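Local coordinates for hypothetical protein (Legionella pneumophila subsp. pneumophila, PDB 2IM9) that is of unknown function but probably acts as an amidase on cell-wall peptidoglycan, at residues F238-G244 and F271-I275; R56-S61 and V102-A108; I275-F281 and D293-Y299. All coordinates share one frame. Where two conformers were deposited one is given. Residues are numbered along the deposited sequence.

Contact 1: F238-G244 and F271-I275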
ATOM      1  N   PHE A 238     -10.361  18.069   6.639  1.00 14.47           N
ATOM      2  CA  PHE A 238      -9.721  17.013   7.433  1.00 14.58           C
ATOM      3  C   PHE A 238     -10.728  16.186   8.233  1.00 15.80           C
ATOM      4  O   PHE A 238     -10.573  14.962   8.337  1.00 15.89           O
ATOM      5  CB  PHE A 238      -8.624  17.561   8.344  1.00 15.14           C
ATOM      6  CG  PHE A 238      -7.335  17.838   7.637  1.00 14.78           C
ATOM      7  CD1 PHE A 238      -6.507  16.787   7.230  1.00 16.54           C
ATOM      8  CD2 PHE A 238      -6.929  19.142   7.403  1.00 15.61           C
ATOM      9  CE1 PHE A 238      -5.296  17.029   6.587  1.00 18.38           C
ATOM     10  CE2 PHE A 238      -5.709  19.407   6.754  1.00 16.00           C
ATOM     11  CZ  PHE A 238      -4.894  18.353   6.351  1.00 16.85           C
ATOM     12  N   SER A 239     -11.772  16.832   8.757  1.00 16.04           N
ATOM     13  CA  SER A 239     -12.753  16.135   9.601  1.00 16.58           C
ATOM     14  C   SER A 239     -13.571  15.073   8.853  1.00 16.86           C
ATOM     15  O   SER A 239     -14.229  14.244   9.492  1.00 17.59           O
ATOM     16  CB  SER A 239     -13.709  17.154  10.225  1.00 17.05           C
ATOM     17  OG  SER A 239     -14.641  17.615   9.257  1.00 19.02           O
ATOM     18  N   GLN A 240     -13.552  15.117   7.518  1.00 16.39           N
ATOM     19  CA  GLN A 240     -14.321  14.170   6.708  1.00 16.18           C
ATOM     20  C   GLN A 240     -13.553  12.897   6.353  1.00 16.45           C
ATOM     21  O   GLN A 240     -14.104  11.984   5.733  1.00 17.03           O
ATOM     22  CB  GLN A 240     -14.842  14.827   5.422  1.00 16.50           C
ATOM     23  CG  GLN A 240     -15.861  15.926   5.668  1.00 15.86           C
ATOM     24  CD  GLN A 240     -16.125  16.721   4.406  1.00 18.08           C
ATOM     25  OE1 GLN A 240     -16.696  16.206   3.446  1.00 18.68           O
ATOM     26  NE2 GLN A 240     -15.693  17.974   4.394  1.00 16.84           N
ATOM     27  N   ILE A 241     -12.285  12.839   6.737  1.00 15.16           N
ATOM     28  CA  ILE A 241     -11.486  11.644   6.486  1.00 15.25           C
ATOM     29  C   ILE A 241     -11.901  10.629   7.559  1.00 15.72           C
ATOM     30  O   ILE A 241     -11.757  10.908   8.752  1.00 16.17           O
ATOM     31  CB  ILE A 241      -9.983  11.970   6.571  1.00 14.51           C
ATOM     32  CG1 ILE A 241      -9.606  13.033   5.516  1.00 14.32           C
ATOM     33  CG2 ILE A 241      -9.147  10.690   6.449  1.00 15.04           C
ATOM     34  CD1 ILE A 241      -8.159  13.535   5.586  1.00 14.33           C
ATOM     35  N   PRO A 242     -12.439   9.464   7.146  1.00 16.26           N
ATOM     36  CA  PRO A 242     -12.976   8.479   8.100  1.00 16.36           C
ATOM     37  C   PRO A 242     -11.888   7.712   8.832  1.00 16.47           C
ATOM     38  O   PRO A 242     -10.843   7.440   8.271  1.00 15.53           O
ATOM     39  CB  PRO A 242     -13.748   7.492   7.208  1.00 16.23           C
ATOM     40  CG  PRO A 242     -13.743   8.035   5.848  1.00 17.32           C
ATOM     41  CD  PRO A 242     -12.600   9.023   5.753  1.00 16.40           C
ATOM     42  N   ASN A 243     -12.158   7.339  10.080  1.00 16.18           N
ATOM     43  CA  ASN A 243     -11.282   6.425  10.793  1.00 16.77           C
ATOM     44  C   ASN A 243     -11.103   5.130   9.997  1.00 16.56           C
ATOM     45  O   ASN A 243     -12.085   4.562   9.491  1.00 17.14           O
ATOM     46  CB  ASN A 243     -11.848   6.127  12.185  1.00 16.92           C
ATOM     47  CG  ASN A 243     -10.859   5.397  13.071  1.00 18.25           C
ATOM     48  OD1 ASN A 243      -9.719   5.831  13.239  1.00 18.20           O
ATOM     49  ND2 ASN A 243     -11.293   4.278  13.649  1.00 19.90           N
ATOM     50  N   GLY A 244      -9.852   4.684   9.879  1.00 16.19           N
ATOM     51  CA  GLY A 244      -9.534   3.426   9.195  1.00 15.95           C
ATOM     52  C   GLY A 244      -9.419   3.561   7.689  1.00 16.05           C
ATOM     53  O   GLY A 244      -9.262   2.561   6.986  1.00 16.97           O
ATOM     54  N   PHE A 271      -2.616   4.498   6.979  1.00 13.94           N
ATOM     55  CA  PHE A 271      -3.992   4.591   7.453  1.00 13.77           C
ATOM     56  C   PHE A 271      -4.269   5.903   8.167  1.00 14.11           C
ATOM     57  O   PHE A 271      -3.363   6.480   8.797  1.00 14.71           O
ATOM     58  CB  PHE A 271      -4.298   3.463   8.447  1.00 13.91           C
ATOM     59  CG  PHE A 271      -4.240   2.086   7.847  1.00 14.51           C
ATOM     60  CD1 PHE A 271      -5.267   1.623   7.038  1.00 14.86           C
ATOM     61  CD2 PHE A 271      -3.150   1.255   8.091  1.00 15.02           C
ATOM     62  CE1 PHE A 271      -5.220   0.342   6.478  1.00 14.44           C
ATOM     63  CE2 PHE A 271      -3.091  -0.029   7.538  1.00 15.22           C
ATOM     64  CZ  PHE A 271      -4.132  -0.488   6.729  1.00 15.60           C
ATOM     65  N   ALA A 272      -5.502   6.371   8.028  1.00 13.60           N
ATOM     66  CA  ALA A 272      -6.024   7.494   8.805  1.00 13.92           C
ATOM     67  C   ALA A 272      -6.580   6.922  10.088  1.00 14.94           C
ATOM     68  O   ALA A 272      -7.487   6.097  10.046  1.00 14.95           O
ATOM     69  CB  ALA A 272      -7.146   8.216   8.031  1.00 14.48           C
ATOM     70  N   ILE A 273      -6.064   7.367  11.230  1.00 14.78           N
ATOM     71  CA  ILE A 273      -6.557   6.859  12.512  1.00 15.52           C
ATOM     72  C   ILE A 273      -6.879   8.041  13.433  1.00 15.20           C
ATOM     73  O   ILE A 273      -5.998   8.843  13.715  1.00 14.44           O
ATOM     74  CB  ILE A 273      -5.509   5.936  13.213  1.00 15.81           C
ATOM     75  CG1 ILE A 273      -5.094   4.745  12.326  1.00 16.29           C
ATOM     76  CG2 ILE A 273      -6.041   5.459  14.595  1.00 18.05           C
ATOM     77  CD1 ILE A 273      -6.205   3.676  12.077  1.00 16.86           C
ATOM     78  N   TRP A 274      -8.129   8.129  13.881  1.00 16.14           N
ATOM     79  CA  TRP A 274      -8.552   9.178  14.823  1.00 16.39           C
ATOM     80  C   TRP A 274      -8.294   8.707  16.261  1.00 17.31           C
ATOM     81  O   TRP A 274      -8.758   7.637  16.655  1.00 16.90           O
ATOM     82  CB  TRP A 274     -10.027   9.478  14.663  1.00 17.41           C
ATOM     83  CG  TRP A 274     -10.343  10.280  13.445  1.00 17.50           C
ATOM     84  CD1 TRP A 274     -10.669   9.804  12.200  1.00 17.66           C
ATOM     85  CD2 TRP A 274     -10.347  11.704  13.350  1.00 16.90           C
ATOM     86  NE1 TRP A 274     -10.887  10.865  11.337  1.00 16.80           N
ATOM     87  CE2 TRP A 274     -10.685  12.037  12.020  1.00 16.87           C
ATOM     88  CE3 TRP A 274     -10.094  12.740  14.266  1.00 17.05           C
ATOM     89  CZ2 TRP A 274     -10.795  13.365  11.586  1.00 17.29           C
ATOM     90  CZ3 TRP A 274     -10.197  14.054  13.832  1.00 17.36           C
ATOM     91  CH2 TRP A 274     -10.535  14.356  12.504  1.00 17.75           C
ATOM     92  N   ILE A 275      -7.579   9.522  17.038  1.00 17.61           N
ATOM     93  CA  ILE A 275      -7.292   9.192  18.443  1.00 18.48           C
ATOM     94  C   ILE A 275      -7.449  10.462  19.238  1.00 17.55           C
ATOM     95  O   ILE A 275      -6.769  11.454  18.975  1.00 17.02           O
ATOM     96  CB  ILE A 275      -5.860   8.671  18.660  1.00 18.55           C
ATOM     97  CG1 ILE A 275      -5.580   7.405  17.836  1.00 19.80           C
ATOM     98  CG2 ILE A 275      -5.567   8.423  20.187  1.00 20.62           C
ATOM     99  CD1 ILE A 275      -4.069   7.128  17.659  1.00 20.00           C
TER

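Contact 2: R56-S61 and V102-A108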
ATOM      1  N   ARG A  56     -11.460  -2.758  13.770  1.00 19.41           N
ATOM      2  CA  ARG A  56     -10.514  -3.859  13.509  1.00 18.60           C
ATOM      3  C   ARG A  56      -9.202  -3.339  12.895  1.00 17.86           C
ATOM      4  O   ARG A  56      -8.097  -3.689  13.317  1.00 16.87           O
ATOM      5  CB  ARG A  56     -11.158  -4.881  12.576  1.00 19.26           C
ATOM      6  CG  ARG A  56     -12.188  -5.758  13.278  1.00 19.97           C
ATOM      7  CD  ARG A  56     -12.811  -6.774  12.325  1.00 21.03           C
ATOM      8  NE  ARG A  56     -11.846  -7.769  11.842  1.00 19.36           N
ATOM      9  CZ  ARG A  56     -11.565  -8.925  12.451  1.00 25.36           C
ATOM     10  NH1 ARG A  56     -12.164  -9.265  13.603  1.00 20.83           N
ATOM     11  NH2 ARG A  56     -10.683  -9.749  11.902  1.00 22.02           N
ATOM     12  N   ILE A  57      -9.345  -2.506  11.875  1.00 17.50           N
ATOM     13  CA  ILE A  57      -8.178  -1.905  11.218  1.00 16.52           C
ATOM     14  C   ILE A  57      -7.377  -1.102  12.227  1.00 17.04           C
ATOM     15  O   ILE A  57      -6.164  -1.171  12.232  1.00 15.98           O
ATOM     16  CB  ILE A  57      -8.597  -1.009  10.025  1.00 16.14           C
ATOM     17  CG1 ILE A  57      -9.135  -1.857   8.876  1.00 16.07           C
ATOM     18  CG2 ILE A  57      -7.418  -0.069   9.565  1.00 17.33           C
ATOM     19  CD1 ILE A  57      -9.893  -1.066   7.846  1.00 15.60           C
ATOM     20  N   SER A  58      -8.057  -0.331  13.084  1.00 17.45           N
ATOM     21  CA  SER A  58      -7.338   0.465  14.077  0.50 17.91           C
ATOM     22  C   SER A  58      -6.580  -0.423  15.058  1.00 17.95           C
ATOM     23  O   SER A  58      -5.415  -0.174  15.334  1.00 18.50           O
ATOM     24  CB  SER A  58      -8.274   1.427  14.822  0.50 18.09           C
ATOM     25  OG  SER A  58      -7.549   2.209  15.768  0.50 18.88           O
ATOM     26  N   GLN A  59      -7.241  -1.459  15.576  1.00 18.26           N
ATOM     27  CA  GLN A  59      -6.626  -2.353  16.545  1.00 18.65           C
ATOM     28  C   GLN A  59      -5.455  -3.119  15.968  1.00 18.25           C
ATOM     29  O   GLN A  59      -4.390  -3.162  16.568  1.00 18.38           O
ATOM     30  CB  GLN A  59      -7.677  -3.306  17.106  1.00 19.56           C
ATOM     31  CG  GLN A  59      -8.654  -2.580  18.040  1.00 24.95           C
ATOM     32  CD  GLN A  59      -9.687  -3.504  18.657  1.00 32.80           C
ATOM     33  OE1 GLN A  59      -9.468  -4.715  18.771  1.00 36.12           O
ATOM     34  NE2 GLN A  59     -10.820  -2.932  19.073  1.00 35.44           N
ATOM     35  N   ILE A  60      -5.640  -3.680  14.772  1.00 17.00           N
ATOM     36  CA  ILE A  60      -4.584  -4.479  14.132  1.00 17.14           C
ATOM     37  C   ILE A  60      -3.396  -3.605  13.697  1.00 16.78           C
ATOM     38  O   ILE A  60      -2.235  -3.950  13.918  1.00 16.78           O
ATOM     39  CB  ILE A  60      -5.152  -5.280  12.952  1.00 16.59           C
ATOM     40  CG1 ILE A  60      -6.150  -6.306  13.491  1.00 17.81           C
ATOM     41  CG2 ILE A  60      -4.027  -5.973  12.142  1.00 17.79           C
ATOM     42  CD1 ILE A  60      -7.110  -6.850  12.445  1.00 18.15           C
ATOM     43  N   SER A  61      -3.691  -2.459  13.087  1.00 16.82           N
ATOM     44  CA  SER A  61      -2.624  -1.546  12.720  1.00 16.37           C
ATOM     45  C   SER A  61      -1.823  -1.107  13.965  1.00 16.99           C
ATOM     46  O   SER A  61      -0.598  -1.057  13.931  1.00 16.41           O
ATOM     47  CB  SER A  61      -3.176  -0.359  11.922  1.00 16.44           C
ATOM     48  OG  SER A  61      -4.130   0.375  12.662  1.00 17.61           O
ATOM     49  N   VAL A 102      -2.188  -5.440   7.219  1.00 13.73           N
ATOM     50  CA  VAL A 102      -3.253  -5.007   8.136  1.00 13.69           C
ATOM     51  C   VAL A 102      -4.649  -5.265   7.542  1.00 13.97           C
ATOM     52  O   VAL A 102      -5.513  -5.844   8.216  1.00 14.80           O
ATOM     53  CB  VAL A 102      -3.104  -3.527   8.548  1.00 14.82           C
ATOM     54  CG1 VAL A 102      -4.372  -3.064   9.297  1.00 14.14           C
ATOM     55  CG2 VAL A 102      -1.852  -3.353   9.416  1.00 12.90           C
ATOM     56  N   LEU A 103      -4.859  -4.847   6.291  1.00 13.81           N
ATOM     57  CA  LEU A 103      -6.150  -5.053   5.636  1.00 14.64           C
ATOM     58  C   LEU A 103      -6.534  -6.525   5.578  1.00 15.36           C
ATOM     59  O   LEU A 103      -7.669  -6.881   5.901  1.00 14.84           O
ATOM     60  CB  LEU A 103      -6.161  -4.455   4.226  1.00 14.62           C
ATOM     61  CG  LEU A 103      -6.187  -2.928   4.174  1.00 16.06           C
ATOM     62  CD1 LEU A 103      -6.117  -2.471   2.709  1.00 19.83           C
ATOM     63  CD2 LEU A 103      -7.414  -2.361   4.900  1.00 17.04           C
ATOM     64  N   SER A 104      -5.589  -7.375   5.184  1.00 15.55           N
ATOM     65  CA  SER A 104      -5.867  -8.807   5.064  1.00 16.37           C
ATOM     66  C   SER A 104      -6.153  -9.451   6.420  1.00 16.73           C
ATOM     67  O   SER A 104      -7.023 -10.315   6.503  1.00 17.90           O
ATOM     68  CB  SER A 104      -4.738  -9.528   4.324  1.00 16.37           C
ATOM     69  OG  SER A 104      -4.549  -8.953   3.036  1.00 16.90           O
ATOM     70  N   LEU A 105      -5.453  -9.035   7.477  1.00 16.13           N
ATOM     71  CA  LEU A 105      -5.775  -9.512   8.840  1.00 16.11           C
ATOM     72  C   LEU A 105      -7.175  -9.037   9.251  1.00 17.05           C
ATOM     73  O   LEU A 105      -7.953  -9.800   9.825  1.00 17.42           O
ATOM     74  CB  LEU A 105      -4.743  -9.033   9.877  1.00 16.33           C
ATOM     75  CG  LEU A 105      -3.366  -9.716   9.811  1.00 14.39           C
ATOM     76  CD1 LEU A 105      -2.302  -8.885  10.513  1.00 14.55           C
ATOM     77  CD2 LEU A 105      -3.449 -11.133  10.411  1.00 14.81           C
ATOM     78  N   ALA A 106      -7.491  -7.782   8.941  1.00 16.62           N
ATOM     79  CA  ALA A 106      -8.775  -7.218   9.362  1.00 17.72           C
ATOM     80  C   ALA A 106      -9.941  -7.884   8.655  1.00 18.03           C
ATOM     81  O   ALA A 106     -11.023  -8.012   9.225  1.00 18.85           O
ATOM     82  CB  ALA A 106      -8.807  -5.697   9.136  1.00 16.81           C
ATOM     83  N   LEU A 107      -9.722  -8.300   7.411  1.00 18.38           N
ATOM     84  CA  LEU A 107     -10.763  -8.910   6.605  1.00 19.95           C
ATOM     85  C   LEU A 107     -11.030 -10.371   6.932  1.00 20.15           C
ATOM     86  O   LEU A 107     -12.091 -10.884   6.573  1.00 21.66           O
ATOM     87  CB  LEU A 107     -10.391  -8.814   5.131  1.00 20.44           C
ATOM     88  CG  LEU A 107     -10.490  -7.436   4.491  1.00 24.39           C
ATOM     89  CD1 LEU A 107      -9.920  -7.570   3.096  1.00 27.00           C
ATOM     90  CD2 LEU A 107     -11.940  -6.967   4.456  1.00 26.81           C
ATOM     91  N   ALA A 108     -10.087 -11.012   7.617  1.00 19.31           N
ATOM     92  CA  ALA A 108     -10.114 -12.455   7.856  1.00 18.57           C
ATOM     93  C   ALA A 108     -10.380 -12.764   9.312  1.00 18.60           C
ATOM     94  O   ALA A 108     -10.333 -11.867  10.143  1.00 17.72           O
ATOM     95  CB  ALA A 108      -8.780 -13.061   7.425  1.00 18.38           C
TER

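Contact 3: I275-F281 and D293-Y299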
ATOM      1  N   ILE A 275      -7.579   9.522  17.038  1.00 17.61           N
ATOM      2  CA  ILE A 275      -7.292   9.192  18.443  1.00 18.48           C
ATOM      3  C   ILE A 275      -7.449  10.462  19.238  1.00 17.55           C
ATOM      4  O   ILE A 275      -6.769  11.454  18.975  1.00 17.02           O
ATOM      5  CB  ILE A 275      -5.860   8.671  18.660  1.00 18.55           C
ATOM      6  CG1 ILE A 275      -5.580   7.405  17.836  1.00 19.80           C
ATOM      7  CG2 ILE A 275      -5.567   8.423  20.187  1.00 20.62           C
ATOM      8  CD1 ILE A 275      -4.069   7.128  17.659  1.00 20.00           C
ATOM      9  N   ASN A 276      -8.369  10.435  20.190  1.00 17.98           N
ATOM     10  CA  ASN A 276      -8.610  11.585  21.046  1.00 18.46           C
ATOM     11  C   ASN A 276      -8.977  12.804  20.211  1.00 19.31           C
ATOM     12  O   ASN A 276      -8.523  13.911  20.473  1.00 19.82           O
ATOM     13  CB  ASN A 276      -7.395  11.859  21.960  1.00 18.71           C
ATOM     14  CG  ASN A 276      -7.772  12.689  23.188  1.00 18.67           C
ATOM     15  OD1 ASN A 276      -8.795  12.423  23.817  1.00 20.05           O
ATOM     16  ND2 ASN A 276      -6.961  13.708  23.506  1.00 19.78           N
ATOM     17  N   ASN A 277      -9.800  12.582  19.190  1.00 18.93           N
ATOM     18  CA  ASN A 277     -10.303  13.667  18.328  1.00 20.13           C
ATOM     19  C   ASN A 277      -9.184  14.406  17.569  1.00 20.11           C
ATOM     20  O   ASN A 277      -9.328  15.587  17.203  1.00 20.05           O
ATOM     21  CB  ASN A 277     -11.218  14.623  19.142  1.00 20.88           C
ATOM     22  CG  ASN A 277     -12.195  15.411  18.271  1.00 22.56           C
ATOM     23  OD1 ASN A 277     -12.775  14.889  17.322  1.00 26.79           O
ATOM     24  ND2 ASN A 277     -12.363  16.677  18.590  1.00 25.85           N
ATOM     25  N   GLU A 278      -8.078  13.697  17.326  1.00 20.34           N
ATOM     26  CA  GLU A 278      -6.968  14.173  16.502  1.00 21.22           C
ATOM     27  C   GLU A 278      -6.677  13.121  15.426  1.00 19.25           C
ATOM     28  O   GLU A 278      -6.768  11.924  15.675  1.00 18.26           O
ATOM     29  CB  GLU A 278      -5.714  14.413  17.360  1.00 21.33           C
ATOM     30  CG  GLU A 278      -4.493  14.970  16.585  1.00 25.37           C
ATOM     31  CD  GLU A 278      -3.314  15.394  17.479  1.00 26.18           C
ATOM     32  OE1 GLU A 278      -3.322  15.085  18.693  1.00 33.98           O
ATOM     33  OE2 GLU A 278      -2.367  16.027  16.952  1.00 31.00           O
ATOM     34  N   LEU A 279      -6.331  13.570  14.232  1.00 17.61           N
ATOM     35  CA  LEU A 279      -6.156  12.632  13.123  1.00 16.91           C
ATOM     36  C   LEU A 279      -4.683  12.299  12.911  1.00 16.72           C
ATOM     37  O   LEU A 279      -3.857  13.198  12.700  1.00 16.07           O
ATOM     38  CB  LEU A 279      -6.774  13.201  11.850  1.00 17.29           C
ATOM     39  CG  LEU A 279      -6.721  12.366  10.571  1.00 17.70           C
ATOM     40  CD1 LEU A 279      -7.355  11.006  10.781  1.00 17.82           C
ATOM     41  CD2 LEU A 279      -7.430  13.171   9.470  1.00 17.71           C
ATOM     42  N   PHE A 280      -4.389  10.996  12.930  1.00 16.55           N
ATOM     43  CA  PHE A 280      -3.043  10.477  12.733  1.00 16.16           C
ATOM     44  C   PHE A 280      -2.887   9.717  11.416  1.00 16.07           C
ATOM     45  O   PHE A 280      -3.848   9.173  10.866  1.00 15.77           O
ATOM     46  CB  PHE A 280      -2.605   9.624  13.937  1.00 16.93           C
ATOM     47  CG  PHE A 280      -2.466  10.429  15.202  1.00 17.86           C
ATOM     48  CD1 PHE A 280      -1.248  11.004  15.548  1.00 18.13           C
ATOM     49  CD2 PHE A 280      -3.578  10.680  15.999  1.00 19.97           C
ATOM     50  CE1 PHE A 280      -1.136  11.801  16.712  1.00 20.21           C
ATOM     51  CE2 PHE A 280      -3.474  11.456  17.146  1.00 20.75           C
ATOM     52  CZ  PHE A 280      -2.246  12.015  17.499  1.00 21.32           C
ATOM     53  N   PHE A 281      -1.668   9.734  10.923  1.00 15.70           N
ATOM     54  CA  PHE A 281      -1.266   8.975   9.746  1.00 16.30           C
ATOM     55  C   PHE A 281      -0.414   7.844  10.297  1.00 16.05           C
ATOM     56  O   PHE A 281       0.690   8.060  10.815  1.00 16.37           O
ATOM     57  CB  PHE A 281      -0.484   9.893   8.812  1.00 16.91           C
ATOM     58  CG  PHE A 281      -0.104   9.289   7.499  1.00 16.83           C
ATOM     59  CD1 PHE A 281      -0.973   8.434   6.801  1.00 17.41           C
ATOM     60  CD2 PHE A 281       1.094   9.665   6.896  1.00 18.59           C
ATOM     61  CE1 PHE A 281      -0.621   7.929   5.548  1.00 19.06           C
ATOM     62  CE2 PHE A 281       1.446   9.156   5.629  1.00 20.62           C
ATOM     63  CZ  PHE A 281       0.588   8.290   4.968  1.00 19.10           C
ATOM     64  N   ASP A 293       2.848   6.440  14.369  1.00 19.57           N
ATOM     65  CA  ASP A 293       1.740   7.391  14.260  1.00 19.92           C
ATOM     66  C   ASP A 293       2.310   8.799  14.210  1.00 21.10           C
ATOM     67  O   ASP A 293       3.096   9.171  15.085  1.00 21.36           O
ATOM     68  CB  ASP A 293       0.861   7.316  15.518  1.00 20.35           C
ATOM     69  CG  ASP A 293      -0.145   6.200  15.467  1.00 21.43           C
ATOM     70  OD1 ASP A 293      -0.279   5.594  14.390  1.00 24.70           O
ATOM     71  OD2 ASP A 293      -0.802   5.928  16.496  1.00 21.97           O
ATOM     72  N   VAL A 294       1.932   9.576  13.198  1.00 19.79           N
ATOM     73  CA  VAL A 294       2.299  11.001  13.150  1.00 19.92           C
ATOM     74  C   VAL A 294       1.039  11.831  12.873  1.00 19.28           C
ATOM     75  O   VAL A 294       0.147  11.380  12.159  1.00 19.40           O
ATOM     76  CB  VAL A 294       3.383  11.325  12.076  1.00 19.86           C
ATOM     77  CG1 VAL A 294       4.694  10.570  12.333  1.00 21.73           C
ATOM     78  CG2 VAL A 294       2.848  11.060  10.672  1.00 20.03           C
ATOM     79  N   SER A 295       0.953  13.032  13.443  1.00 18.91           N
ATOM     80  CA  SER A 295      -0.162  13.929  13.121  1.00 17.94           C
ATOM     81  C   SER A 295      -0.297  14.070  11.606  1.00 17.21           C
ATOM     82  O   SER A 295       0.680  14.414  10.942  1.00 16.53           O
ATOM     83  CB  SER A 295       0.057  15.316  13.725  1.00 18.88           C
ATOM     84  OG  SER A 295      -0.735  16.287  13.038  1.00 18.75           O
ATOM     85  N   LEU A 296      -1.488  13.792  11.050  1.00 16.98           N
ATOM     86  CA  LEU A 296      -1.638  13.875   9.589  1.00 17.23           C
ATOM     87  C   LEU A 296      -1.489  15.331   9.122  1.00 16.87           C
ATOM     88  O   LEU A 296      -0.843  15.605   8.121  1.00 15.98           O
ATOM     89  CB  LEU A 296      -2.957  13.259   9.087  1.00 17.38           C
ATOM     90  CG  LEU A 296      -3.172  13.423   7.567  1.00 18.29           C
ATOM     91  CD1 LEU A 296      -2.192  12.541   6.730  1.00 17.78           C
ATOM     92  CD2 LEU A 296      -4.619  13.201   7.127  1.00 18.47           C
ATOM     93  N   ILE A 297      -2.083  16.262   9.860  1.00 16.48           N
ATOM     94  CA  ILE A 297      -1.942  17.687   9.532  1.00 17.70           C
ATOM     95  C   ILE A 297      -0.470  18.115   9.503  1.00 17.78           C
ATOM     96  O   ILE A 297      -0.014  18.693   8.517  1.00 18.59           O
ATOM     97  CB  ILE A 297      -2.792  18.587  10.478  1.00 16.55           C
ATOM     98  CG1 ILE A 297      -4.287  18.338  10.232  1.00 18.83           C
ATOM     99  CG2 ILE A 297      -2.433  20.066  10.274  1.00 18.90           C
ATOM    100  CD1 ILE A 297      -5.204  18.956  11.283  1.00 19.00           C
ATOM    101  N   ASP A 298       0.281  17.799  10.552  1.00 19.02           N
ATOM    102  CA  ASP A 298       1.712  18.140  10.603  1.00 20.13           C
ATOM    103  C   ASP A 298       2.519  17.467   9.493  1.00 19.99           C
ATOM    104  O   ASP A 298       3.383  18.094   8.887  1.00 20.26           O
ATOM    105  CB  ASP A 298       2.308  17.764  11.956  1.00 21.33           C
ATOM    106  CG  ASP A 298       1.756  18.592  13.086  1.00 24.59           C
ATOM    107  OD1 ASP A 298       1.056  19.613  12.812  1.00 27.71           O
ATOM    108  OD2 ASP A 298       2.031  18.215  14.257  1.00 29.80           O
ATOM    109  N   TYR A 299       2.232  16.190   9.238  1.00 19.11           N
ATOM    110  CA  TYR A 299       2.919  15.429   8.200  1.00 18.58           C
ATOM    111  C   TYR A 299       2.744  16.107   6.831  1.00 17.92           C
ATOM    112  O   TYR A 299       3.716  16.321   6.076  1.00 18.57           O
ATOM    113  CB  TYR A 299       2.370  13.995   8.174  1.00 18.99           C
ATOM    114  CG  TYR A 299       2.983  13.130   7.106  1.00 19.15           C
ATOM    115  CD1 TYR A 299       4.169  12.424   7.347  1.00 21.48           C
ATOM    116  CD2 TYR A 299       2.383  13.019   5.856  1.00 20.31           C
ATOM    117  CE1 TYR A 299       4.738  11.627   6.359  1.00 20.22           C
ATOM    118  CE2 TYR A 299       2.950  12.248   4.852  1.00 20.59           C
ATOM    119  CZ  TYR A 299       4.124  11.558   5.109  1.00 21.44           C
ATOM    120  OH  TYR A 299       4.666  10.781   4.114  1.00 22.91           O
TER
HETATM  121  O   HOH W   1      -2.588  17.315  14.408  1.00 31.59           O
HETATM  122  O   HOH W   2      -3.890  15.866  12.396  1.00 20.23           O

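Contact 1: F238-G244 and F271-I275
Segment 238-244 makes a type I turn from F238 to I241, closed by I241 N to F238 O at 3.2 Å, then runs extended up to strand 271-275. The CA atoms of N243 and I273 come within 5.0 Å, and G244 N donates to A272 O at 2.8 Å; the positive phi of G244 suits glycine. Two further bonds both use W274 as donor. N243 OD1 accepts from W274 N at 2.9 Å, so a side-chain amide meets a strand NH. W274 also turns its indole edge to the loop, where its NE1 donates to I241 O at 2.7 Å, nearly linear at 170°, and its CZ2 lies 3.6 Å from F238 O. I241 CG2 packs on A272 CB at 3.6 Å, continuing to L296 of helix 296-303. The loop 238-244, which leads from helix 235-238 into strand 246-254, is thus fastened alongside strand 264-275, the neighbour of strand 246-254 in the antiparallel sheet of this amidase-like fold.

Contact 2: R56-S61 and V102-A108
R56 takes an m, t, p conformation with chi4 near 90°, which carries its guanidinium to the C-terminal end of helix 102-107. There NE donates to A106 O at 2.8 Å, while NH2 makes weak bonds to A106 O at 3.2 Å and L105 O at 3.4 Å; L105 O also accepts from Y42. The charge thus sits among carbonyls at a helix end. The two helix axes pass 9.0 Å apart at 124°, and I57 and I60 reach the neighbouring helix at small A106: I60, in an mt rotamer, sets CD1 3.5 Å from A106 CA, and its CG2 meets L105 CD1 at 3.8 Å. I57, also mt, brings CG1 to A106 CB at 3.9 Å and CD1 to L103 CD2 at 4.1 Å. V102, in the t rotamer, places CG2 3.8 Å from S61 CA. S61 is p, so OG turns back to its own helix and donates to I57 O at 2.6 Å; it is also bonded to R282. F271 of strand 264-275 packs on I57, V102 and L103. Helices backing onto an antiparallel sheet are characteristic of clan CA peptidase-like folds, where helix 95-107 is probably the counterpart of the central helix.

Contact 3: I275-F281 and D293-Y299
F281 turns its ring edge to the face of Y299, with centroids 4.8 Å apart, planes at 59° and F281 CE2 3.5 Å from Y299 CE2. This T-shaped pair sits where a beta hairpin, strands 278-285 and 290-295, gives way to helix 296-303. The strands are antiparallel: F281 and V294 form a hydrogen-bonded pair, F281 N to V294 O at 2.7 Å and V294 N to F281 O at 3.1 Å, with F281 CB 4.0 Å from V294 CG2. F280 and S295 are the adjacent non-hydrogen-bonded pair, their CA atoms 4.5 Å apart. One more backbone bond follows the last bridge: L296 N, in the first helical residue, donates to L279 O at 2.9 Å, and L279 CD2 meets L296 CD2 at 3.7 Å. L296 CD1 also packs on F281 CB at 3.8 Å. D293 holds salt bridges to R282 and K65. Upstream, a type I' turn from I275 to E278 joins strands 264-275 and 278-285. At the exposed edge, water 1 bridges E278 OE2 (2.9 Å) and S295 OG (2.5 Å). S295 is the N-cap of the helix: its OG accepts from D298 N at 3.1 Å, at 172°.

From the N terminus, contact 2 closes first, drawing helix 53-63 onto helix 95-107 across 40 intervening residues. Much later in the chain, contact 1 closes a 26-residue excursion that includes strand 246-254, and contact 3 follows at once, spanning the 11 residues of the hairpin end. The three stand in series; none nests in or crosses another, though contacts 1 and 3 share I275. Strand 264-275 is the common element: F271 CE2 touches V102 CB of contact 2 at 3.6 Å, while I273 O probably accepts from F280 N of contact 3 at 2.8 Å. Contacts 2 and 3 do not touch, their nearest atoms being about 6 Å apart, so contact 1 connects the helical layer to the outer hairpin.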